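Local coordinates for protein CRISPR system Cmr subunit Cmr5 (Thermus thermophilus HB8, PDB 2ZOP) that probably serves as a subunit of the Cmr ribonucleoprotein complex in CRISPR-based defence against viruses and plasmids, at residues E27-A32 with K56-L62; A42-Q46 with Y90-T94; L48-D52 with L75-A79; D65-L70 with A100-F104. All coordinates share one frame; numbering follows the deposited sequence.

Contact 1: E27-A32 with K56-L62. With SO4 (sulfate ion), chain G.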
# COMPACT_ATOMS: atom_id res chain seq x y z
N GLU A 27 17.50 19.96 9.16
CA GLU A 27 17.27 19.16 7.97
C GLU A 27 17.24 17.68 8.36
O GLU A 27 16.53 16.87 7.76
CB GLU A 27 18.38 19.42 6.94
CG GLU A 27 18.53 20.91 6.61
CD GLU A 27 19.69 21.22 5.67
OE1 GLU A 27 20.73 20.54 5.74
OE2 GLU A 27 19.57 22.18 4.87
N TYR A 28 18.04 17.35 9.38
CA TYR A 28 18.12 16.00 9.91
C TYR A 28 16.77 15.60 10.48
O TYR A 28 16.29 14.48 10.28
CB TYR A 28 19.17 15.95 11.02
CG TYR A 28 19.47 14.55 11.52
CD1 TYR A 28 20.44 13.76 10.91
CD2 TYR A 28 18.81 14.03 12.63
CE1 TYR A 28 20.75 12.49 11.39
CE2 TYR A 28 19.11 12.77 13.12
CZ TYR A 28 20.08 12.01 12.51
OH TYR A 28 20.38 10.77 13.01
N ARG A 29 16.17 16.53 11.23
CA ARG A 29 14.86 16.31 11.84
C ARG A 29 13.79 16.18 10.75
O ARG A 29 12.91 15.32 10.85
CB ARG A 29 14.51 17.48 12.78
CG ARG A 29 13.03 17.57 13.16
CD ARG A 29 12.77 18.62 14.25
NE ARG A 29 11.36 18.69 14.62
CZ ARG A 29 10.44 19.32 13.91
NH1 ARG A 29 10.78 19.96 12.80
NH2 ARG A 29 9.17 19.31 14.30
N ASP A 30 13.87 17.04 9.73
CA ASP A 30 12.89 16.99 8.65
C ASP A 30 12.87 15.59 8.04
O ASP A 30 11.79 15.02 7.83
CB ASP A 30 13.22 18.01 7.55
CG ASP A 30 12.97 19.43 7.99
OD1 ASP A 30 12.09 19.64 8.85
OD2 ASP A 30 13.64 20.34 7.46
N MSE A 31 14.05 15.05 7.77
CA MSE A 31 14.15 13.72 7.19
C MSE A 31 13.67 12.63 8.15
O MSE A 31 13.05 11.66 7.73
CB MSE A 31 15.58 13.43 6.73
CG MSE A 31 15.75 13.67 5.25
SE MSE A 31 15.15 12.20 4.11
CE MSE A 31 13.40 11.79 4.79
N ALA A 32 13.98 12.81 9.43
CA ALA A 32 13.57 11.85 10.45
C ALA A 32 12.05 11.79 10.53
O ALA A 32 11.47 10.71 10.67
CB ALA A 32 14.15 12.25 11.82
N LYS A 56 21.56 17.02 0.33
CA LYS A 56 22.00 17.65 1.56
C LYS A 56 22.55 16.58 2.51
O LYS A 56 21.91 15.54 2.74
CB LYS A 56 20.86 18.42 2.22
CG LYS A 56 20.47 19.71 1.48
CD LYS A 56 19.44 20.53 2.26
CE LYS A 56 19.10 21.85 1.57
NZ LYS A 56 18.34 21.65 0.30
N GLU A 57 23.74 16.85 3.03
CA GLU A 57 24.42 15.93 3.93
C GLU A 57 23.58 15.49 5.12
O GLU A 57 23.56 14.31 5.44
CB GLU A 57 25.72 16.56 4.43
CG GLU A 57 26.82 15.55 4.73
CD GLU A 57 26.47 14.60 5.86
OE1 GLU A 57 26.30 15.09 7.00
OE2 GLU A 57 26.36 13.37 5.63
N ALA A 58 22.89 16.43 5.77
CA ALA A 58 22.07 16.10 6.94
C ALA A 58 20.94 15.11 6.63
O ALA A 58 20.55 14.32 7.50
CB ALA A 58 21.51 17.38 7.56
N HIS A 59 20.40 15.17 5.42
CA HIS A 59 19.32 14.27 5.02
C HIS A 59 19.85 12.84 4.86
O HIS A 59 19.23 11.88 5.33
CB HIS A 59 18.70 14.76 3.71
CG HIS A 59 17.86 15.99 3.85
ND1 HIS A 59 17.50 16.77 2.76
CD2 HIS A 59 17.26 16.56 4.92
CE1 HIS A 59 16.72 17.75 3.17
NE2 HIS A 59 16.55 17.65 4.47
N LYS A 60 20.99 12.73 4.19
CA LYS A 60 21.64 11.44 3.96
C LYS A 60 22.11 10.84 5.28
O LYS A 60 22.04 9.63 5.48
CB LYS A 60 22.83 11.64 3.01
CG LYS A 60 23.57 10.38 2.61
CD LYS A 60 22.66 9.41 1.85
CE LYS A 60 23.46 8.36 1.08
NZ LYS A 60 24.14 8.95 -0.11
N ALA A 61 22.57 11.69 6.19
CA ALA A 61 23.07 11.24 7.49
C ALA A 61 22.00 10.46 8.25
O ALA A 61 22.30 9.45 8.91
CB ALA A 61 23.54 12.44 8.32
N LEU A 62 20.75 10.91 8.17
CA LEU A 62 19.66 10.20 8.85
C LEU A 62 19.67 8.75 8.33
O LEU A 62 19.61 7.80 9.11
CB LEU A 62 18.31 10.88 8.54
CG LEU A 62 17.00 10.37 9.16
CD1 LEU A 62 16.51 9.12 8.43
CD2 LEU A 62 17.20 10.08 10.64
S SO4 G . 17.83 17.50 -0.89
O1 SO4 G . 16.40 17.49 -0.52
O2 SO4 G . 18.65 16.97 0.22
O3 SO4 G . 18.03 16.63 -2.07
O4 SO4 G . 18.24 18.88 -1.19
O HOH W 1 14.91 19.73 5.17

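Contact 2: A42-Q46 with Y90-T94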
# COMPACT_ATOMS: atom_id res chain seq x y z
N ALA A 42 5.37 4.61 0.27
CA ALA A 42 6.14 4.29 -0.93
C ALA A 42 6.81 2.92 -0.89
O ALA A 42 7.19 2.38 -1.93
CB ALA A 42 7.19 5.39 -1.16
N GLY A 43 6.96 2.37 0.31
CA GLY A 43 7.60 1.07 0.42
C GLY A 43 9.05 1.25 0.84
O GLY A 43 9.63 2.30 0.60
N LEU A 44 9.63 0.22 1.43
CA LEU A 44 11.00 0.28 1.92
C LEU A 44 12.03 0.67 0.87
O LEU A 44 12.75 1.66 1.02
CB LEU A 44 11.40 -1.05 2.55
CG LEU A 44 12.84 -1.10 3.08
CD1 LEU A 44 13.03 -0.03 4.15
CD2 LEU A 44 13.14 -2.50 3.65
N SER A 45 12.11 -0.12 -0.19
CA SER A 45 13.06 0.15 -1.26
C SER A 45 12.98 1.59 -1.77
O SER A 45 14.00 2.27 -1.90
CB SER A 45 12.82 -0.83 -2.40
OG SER A 45 13.52 -0.44 -3.56
N GLN A 46 11.76 2.07 -2.03
CA GLN A 46 11.58 3.43 -2.52
C GLN A 46 11.97 4.47 -1.48
O GLN A 46 12.56 5.50 -1.81
CB GLN A 46 10.13 3.67 -2.94
CG GLN A 46 9.75 3.06 -4.27
CD GLN A 46 8.54 3.74 -4.89
OE1 GLN A 46 8.64 4.82 -5.45
NE2 GLN A 46 7.37 3.10 -4.76
N TYR A 90 11.90 -9.32 3.18
CA TYR A 90 11.69 -7.92 2.80
C TYR A 90 10.63 -7.28 3.69
O TYR A 90 10.76 -6.13 4.09
CB TYR A 90 11.25 -7.83 1.34
CG TYR A 90 11.11 -6.42 0.81
CD1 TYR A 90 12.23 -5.66 0.45
CD2 TYR A 90 9.84 -5.83 0.67
CE1 TYR A 90 12.09 -4.35 -0.03
CE2 TYR A 90 9.70 -4.53 0.19
CZ TYR A 90 10.83 -3.79 -0.16
OH TYR A 90 10.66 -2.52 -0.66
N LEU A 91 9.58 -8.04 3.99
CA LEU A 91 8.51 -7.51 4.83
C LEU A 91 9.01 -7.36 6.27
O LEU A 91 8.65 -6.41 6.96
CB LEU A 91 7.29 -8.42 4.77
CG LEU A 91 6.61 -8.45 3.40
CD1 LEU A 91 5.54 -9.52 3.38
CD2 LEU A 91 6.01 -7.09 3.11
N ARG A 92 9.83 -8.31 6.71
CA ARG A 92 10.40 -8.27 8.05
C ARG A 92 11.35 -7.09 8.15
O ARG A 92 11.35 -6.35 9.14
CB ARG A 92 11.17 -9.56 8.35
CG ARG A 92 11.94 -9.51 9.67
CD ARG A 92 12.32 -10.89 10.18
NE ARG A 92 13.27 -11.59 9.32
CZ ARG A 92 13.01 -12.74 8.70
NH1 ARG A 92 11.82 -13.32 8.85
NH2 ARG A 92 13.93 -13.31 7.95
N LEU A 93 12.18 -6.90 7.13
CA LEU A 93 13.13 -5.79 7.13
C LEU A 93 12.35 -4.49 7.17
O LEU A 93 12.73 -3.53 7.86
CB LEU A 93 14.00 -5.83 5.88
CG LEU A 93 15.07 -4.74 5.81
CD1 LEU A 93 16.00 -4.86 7.01
CD2 LEU A 93 15.84 -4.86 4.49
N THR A 94 11.24 -4.46 6.43
CA THR A 94 10.40 -3.28 6.40
C THR A 94 9.94 -2.93 7.82
O THR A 94 10.04 -1.78 8.25
CB THR A 94 9.16 -3.51 5.49
OG1 THR A 94 9.59 -3.58 4.11
CG2 THR A 94 8.14 -2.39 5.66
O HOH W 2 8.01 -2.13 2.39

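Contact 3: L48-D52 with L75-A79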
# COMPACT_ATOMS: atom_id res chain seq x y z
N LEU A 48 14.20 4.16 0.90
CA LEU A 48 15.65 4.16 1.01
C LEU A 48 16.33 4.85 -0.17
O LEU A 48 17.34 5.54 -0.01
CB LEU A 48 16.17 2.73 1.14
CG LEU A 48 15.65 1.97 2.38
CD1 LEU A 48 16.24 0.56 2.42
CD2 LEU A 48 16.06 2.74 3.63
N ALA A 49 15.77 4.67 -1.36
CA ALA A 49 16.34 5.27 -2.56
C ALA A 49 16.18 6.79 -2.53
O ALA A 49 17.02 7.52 -3.06
CB ALA A 49 15.66 4.69 -3.81
N PHE A 50 15.09 7.26 -1.92
CA PHE A 50 14.84 8.68 -1.80
C PHE A 50 15.91 9.28 -0.88
O PHE A 50 16.53 10.29 -1.20
CB PHE A 50 13.45 8.94 -1.20
CG PHE A 50 13.16 10.39 -0.95
CD1 PHE A 50 12.81 11.24 -1.99
CD2 PHE A 50 13.29 10.93 0.34
CE1 PHE A 50 12.59 12.60 -1.77
CE2 PHE A 50 13.08 12.28 0.58
CZ PHE A 50 12.73 13.12 -0.49
N VAL A 51 16.14 8.64 0.27
CA VAL A 51 17.15 9.13 1.19
C VAL A 51 18.54 9.15 0.55
O VAL A 51 19.25 10.14 0.65
CB VAL A 51 17.24 8.27 2.47
CG1 VAL A 51 18.29 8.87 3.41
CG2 VAL A 51 15.88 8.22 3.17
N ASP A 52 18.91 8.07 -0.12
CA ASP A 52 20.22 7.99 -0.76
C ASP A 52 20.44 9.00 -1.87
O ASP A 52 21.57 9.34 -2.18
CB ASP A 52 20.44 6.59 -1.34
CG ASP A 52 21.71 6.52 -2.20
OD1 ASP A 52 22.80 6.84 -1.69
OD2 ASP A 52 21.60 6.14 -3.39
N LEU A 75 23.84 3.15 4.81
CA LEU A 75 22.62 3.10 4.00
C LEU A 75 22.76 2.17 2.80
O LEU A 75 21.84 1.41 2.50
CB LEU A 75 22.24 4.52 3.53
CG LEU A 75 20.93 4.64 2.75
CD1 LEU A 75 19.78 4.05 3.57
CD2 LEU A 75 20.65 6.10 2.43
N ARG A 76 23.91 2.24 2.11
CA ARG A 76 24.12 1.39 0.94
C ARG A 76 24.00 -0.10 1.25
O ARG A 76 23.39 -0.85 0.49
CB ARG A 76 25.50 1.65 0.30
CG ARG A 76 25.55 2.84 -0.63
CD ARG A 76 26.86 2.89 -1.40
NE ARG A 76 26.91 4.03 -2.31
CZ ARG A 76 26.96 5.30 -1.92
NH1 ARG A 76 26.96 5.61 -0.63
NH2 ARG A 76 27.00 6.27 -2.83
N GLU A 77 24.59 -0.54 2.36
CA GLU A 77 24.49 -1.96 2.67
C GLU A 77 23.04 -2.35 2.97
O GLU A 77 22.56 -3.39 2.52
CB GLU A 77 25.40 -2.34 3.84
CG GLU A 77 25.39 -3.84 4.10
CD GLU A 77 26.30 -4.26 5.23
OE1 GLU A 77 26.28 -3.63 6.30
OE2 GLU A 77 27.03 -5.26 5.06
N LEU A 78 22.34 -1.52 3.74
CA LEU A 78 20.94 -1.78 4.07
C LEU A 78 20.09 -1.83 2.78
O LEU A 78 19.26 -2.73 2.60
CB LEU A 78 20.40 -0.69 5.01
CG LEU A 78 18.88 -0.62 5.24
CD1 LEU A 78 18.38 -1.89 5.95
CD2 LEU A 78 18.54 0.62 6.08
N ALA A 79 20.32 -0.88 1.88
CA ALA A 79 19.57 -0.83 0.63
C ALA A 79 19.77 -2.10 -0.20
O ALA A 79 18.83 -2.62 -0.79
CB ALA A 79 19.98 0.41 -0.19

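Contact 4: D65-L70 with A100-F104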
# COMPACT_ATOMS: atom_id res chain seq x y z
N ASP A 65 22.75 6.79 9.65
CA ASP A 65 22.59 6.56 11.09
C ASP A 65 21.60 5.43 11.34
O ASP A 65 21.86 4.53 12.14
CB ASP A 65 22.08 7.83 11.78
CG ASP A 65 23.14 8.91 11.88
OD1 ASP A 65 24.30 8.64 11.52
OD2 ASP A 65 22.81 10.03 12.32
N LEU A 66 20.45 5.47 10.67
CA LEU A 66 19.44 4.44 10.85
C LEU A 66 19.99 3.08 10.46
O LEU A 66 19.80 2.10 11.18
CB LEU A 66 18.19 4.77 10.04
CG LEU A 66 17.05 3.74 10.12
CD1 LEU A 66 15.70 4.40 9.96
CD2 LEU A 66 17.27 2.69 9.05
N ALA A 67 20.69 3.00 9.33
CA ALA A 67 21.25 1.73 8.90
C ALA A 67 22.24 1.20 9.95
O ALA A 67 22.31 -0.01 10.18
CB ALA A 67 21.94 1.88 7.55
N GLN A 68 23.00 2.09 10.58
CA GLN A 68 23.97 1.64 11.58
C GLN A 68 23.25 1.16 12.83
O GLN A 68 23.64 0.16 13.43
CB GLN A 68 24.96 2.76 11.89
CG GLN A 68 25.93 3.00 10.74
CD GLN A 68 26.75 4.28 10.87
OE1 GLN A 68 27.70 4.48 10.12
NE2 GLN A 68 26.39 5.13 11.81
N VAL A 69 22.18 1.86 13.21
CA VAL A 69 21.40 1.46 14.37
C VAL A 69 20.89 0.04 14.15
O VAL A 69 20.84 -0.76 15.08
CB VAL A 69 20.21 2.40 14.58
CG1 VAL A 69 19.20 1.78 15.52
CG2 VAL A 69 20.72 3.71 15.16
N LEU A 70 20.52 -0.28 12.91
CA LEU A 70 20.04 -1.61 12.60
C LEU A 70 21.16 -2.64 12.45
O LEU A 70 20.89 -3.81 12.23
CB LEU A 70 19.18 -1.59 11.34
CG LEU A 70 17.83 -0.88 11.48
CD1 LEU A 70 17.06 -0.98 10.17
CD2 LEU A 70 17.02 -1.50 12.61
N ALA A 100 12.68 1.38 13.75
CA ALA A 100 13.86 2.20 14.04
C ALA A 100 13.59 3.64 13.62
O ALA A 100 13.90 4.59 14.34
CB ALA A 100 15.09 1.64 13.30
N ALA A 101 12.98 3.81 12.45
CA ALA A 101 12.65 5.13 11.93
C ALA A 101 11.74 5.90 12.89
O ALA A 101 11.95 7.09 13.15
CB ALA A 101 11.99 5.00 10.56
N GLU A 102 10.71 5.23 13.41
CA GLU A 102 9.81 5.90 14.34
C GLU A 102 10.56 6.43 15.56
O GLU A 102 10.22 7.49 16.09
CB GLU A 102 8.70 4.94 14.80
CG GLU A 102 7.70 4.59 13.70
CD GLU A 102 6.88 5.79 13.25
OE1 GLU A 102 5.94 5.60 12.45
OE2 GLU A 102 7.18 6.92 13.69
N TRP A 103 11.58 5.71 16.02
CA TRP A 103 12.34 6.17 17.18
C TRP A 103 13.14 7.42 16.82
O TRP A 103 13.21 8.36 17.60
CB TRP A 103 13.27 5.07 17.70
CG TRP A 103 12.52 4.00 18.44
CD1 TRP A 103 12.47 2.67 18.13
CD2 TRP A 103 11.66 4.18 19.58
NE1 TRP A 103 11.64 2.01 19.00
CE2 TRP A 103 11.12 2.91 19.90
CE3 TRP A 103 11.29 5.28 20.35
CZ2 TRP A 103 10.23 2.71 20.96
CZ3 TRP A 103 10.41 5.09 21.42
CH2 TRP A 103 9.89 3.81 21.71
N PHE A 104 13.74 7.43 15.63
CA PHE A 104 14.50 8.60 15.19
C PHE A 104 13.54 9.79 15.16
O PHE A 104 13.87 10.89 15.60
CB PHE A 104 15.05 8.37 13.78
CG PHE A 104 16.40 7.71 13.76
CD1 PHE A 104 17.57 8.46 13.84
CD2 PHE A 104 16.50 6.32 13.68
CE1 PHE A 104 18.81 7.85 13.83
CE2 PHE A 104 17.74 5.70 13.66
CZ PHE A 104 18.91 6.47 13.74

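Contact 1: E27-A32 with K56-L62
His59 and Glu27 meet edge-on: the Glu27 carbonyl oxygen lies in the plane of the imidazole, 2.9 Å from His59 CD2, while Met31 CG, of a selenomethionine, approaches the same ring obliquely. A second pairing is apolar, with Leu62 CD2 over one face of the Tyr28 phenol, 3.9 Å from Tyr28 CZ. The extended Glu27 chain crosses the Lys56 methylenes, Glu27 OE2 lying 3.1 Å from Lys56 CD; the final torsion of Lys56 bends (chi4 69°), and NZ turns to the sulfate.

The next shell fixes the imidazole. His59 ND1 donates to sulfate O2 at 2.8 Å. The same oxygen also accepts from Lys56 N, at the N-cap of helix 57-69. Gly55 N binds the ion too; an anion at a helix N terminus is probably favoured electrostatically, although this one likely comes from the crystallisation liquor. Elsewhere on the ring, NE2 shares a water with Asp30 OD2.

Locally helices 25-42 and 57-69 cross at 44°, the axes of the segments 7.8 Å apart. Around them, Met31 packs on Phe50 and Val51 of helix 44-52, Ala32 on Ala108 of helix 87-111, and Tyr28 OH bonds to Asp65 further along helix 57-69.

Contact 2: A42-Q46 with Y90-T94
Tyr90 and Ser45 form a side-chain-to-helix-end contact, in which the long helix 87-111 supplies polar groups to the N terminus of helix 44-52 just after the break from helix 25-42. Gly43 makes that break, with a positive phi of 100°, and also occupies the N-cap position, where as a glycine it has no side chain to offer the first turn. The amides of that turn find acceptors elsewhere. Ser45 N donates to Tyr90 OH at 2.8 Å, nearly straight at 167°, arriving at the edge of the phenol close to its plane. The tyrosine reaches this far because its CG stands anti to the backbone N (chi1 -176°), which carries the ring out toward the helix end.

Leu44 N is served through a bridge: it donates to a water at 3.0 Å, which in turn donates to Thr94 OG1 at 2.7 Å. The threonine hydroxyl hands its own hydrogen to Tyr90 O (2.8 Å from Thr94 OG1), reaching that carbonyl from the opposite face to Thr94 N. Beside these polar links, Leu44 CB packs 3.9 Å from Tyr90 CZ, and Leu44 CD2 meets Leu93 CG at 3.7 Å, the two leucines crossing at about a right angle. Ala82 of helix 75-84 touches both of them.

The chemistry implies a directed relay, amide to water to hydroxyl to carbonyl, alongside a phenol oxygen acting as acceptor; the positive end of the helix dipole would probably strengthen the bonds given by the amides of Leu44 and Ser45.

Contact 3: L48-D52 with L75-A79
Leu48 and Leu75 meet between two antiparallel helices, a basic unit of all-alpha folds such as this one. Where helices 44-52 and 75-84 come together, the segments run at 157° to each other with their axes 10.5 Å apart, so the gap is bridged by side chains and not by touching backbones.

The apolar layer does most of the work. Both methyls of Leu48 are engaged: Leu48 CD2 meets Leu75 CD1 at 3.9 Å, whereas Leu48 CD1 lies 4.0 Å from Leu78 CG and equally near Ala79 CA. The Leu48 chain crosses that of Leu78 at about a right angle but that of Leu75 obliquely. Val51 adds its CG1, 3.8 Å from Leu75 CD2. The apolar seam continues beyond the pair, since Val51 also touches Leu35 of helix 25-42, and Leu78 packs on Leu66 and Ala67 of helix 57-69.

Charge acts at the solvent-facing margin and is looser. Asp52 OD1 stands over one face of the Arg76 guanidinium, 4.4 Å from Arg76 NH2, well out of its plane; no N-H points at it, and the attraction is therefore purely between charges. The firm partner of that carboxylate is Lys60, in a salt bridge.

Backbone and side chain meet where Leu75, whose chi1 of -176° points CG away from its own amide nitrogen, extends across the gap and lays CD2 against the final turn of helix 44-52, 3.7 Å from Asp52 N and 3.8 Å from Asp52 CB.

Contact 4: D65-L70 with A100-F104
The outer atoms of the Phe104 ring, CE1, CE2 and CZ, meet Asp65, Leu66 and Val69 of helix 57-69. None of the three sits squarely on a face or at an edge: Asp65 C, Leu66 CA and Val69 CG2 all approach obliquely. In the ring plane, at its edge, lies Ala100 C of the phenylalanine's own helix, one turn back. Phe104 CE2 comes within 3.5 Å of Leu66 CA and Phe104 CZ within 3.6 Å of Val69 CG2, so the ring rests partly on main chain and partly on side chain. Val69 and Phe104 lie alongside each other, pointing opposite ways.

Small residues let the rest of the interface close. Leu66 sends CD1 to Ala101, 3.7 Å from Ala101 CA and 3.8 Å from Ala101 CB. Leu70, where the helix has ended, brings its CD2 to 3.7 Å from Ala100 CB. The contact is thus carried by van der Waals packing, without a hydrogen bond between the segments.

Helix 57-69 and helix 87-111 locally cross at 126°, with the axes of the segments 10.4 Å apart, close to the centre of the chain. Helix 25-42 borders them through Leu35 on Leu66 and Pro36 on Ala101, and helix 4-19 closes another flank through Trp8 on Leu70 and Lys11 on Val69.

In the fold
Followed from the N terminus, the chain illustrates how interlaced loops knit a small helical subunit. Contact 1 closes first, joining helix 25-42 to helix 57-69 around helix 44-52. Contact 2 opens inside that loop and closes on helix 87-111, so the two cross, with centres about 20 Å apart on opposite sides of the chain's centre. Contact 3 is nested within contact 2 and crosses contact 1. Contact 4 follows contact 1 in series on helix 57-69, crossing contacts 2 and 3. Contacts 1, 3 and 4 touch one another; contact 2 touches contact 3 alone, through Leu93 and Leu78, and has residues that reach both other subunits of the trimer.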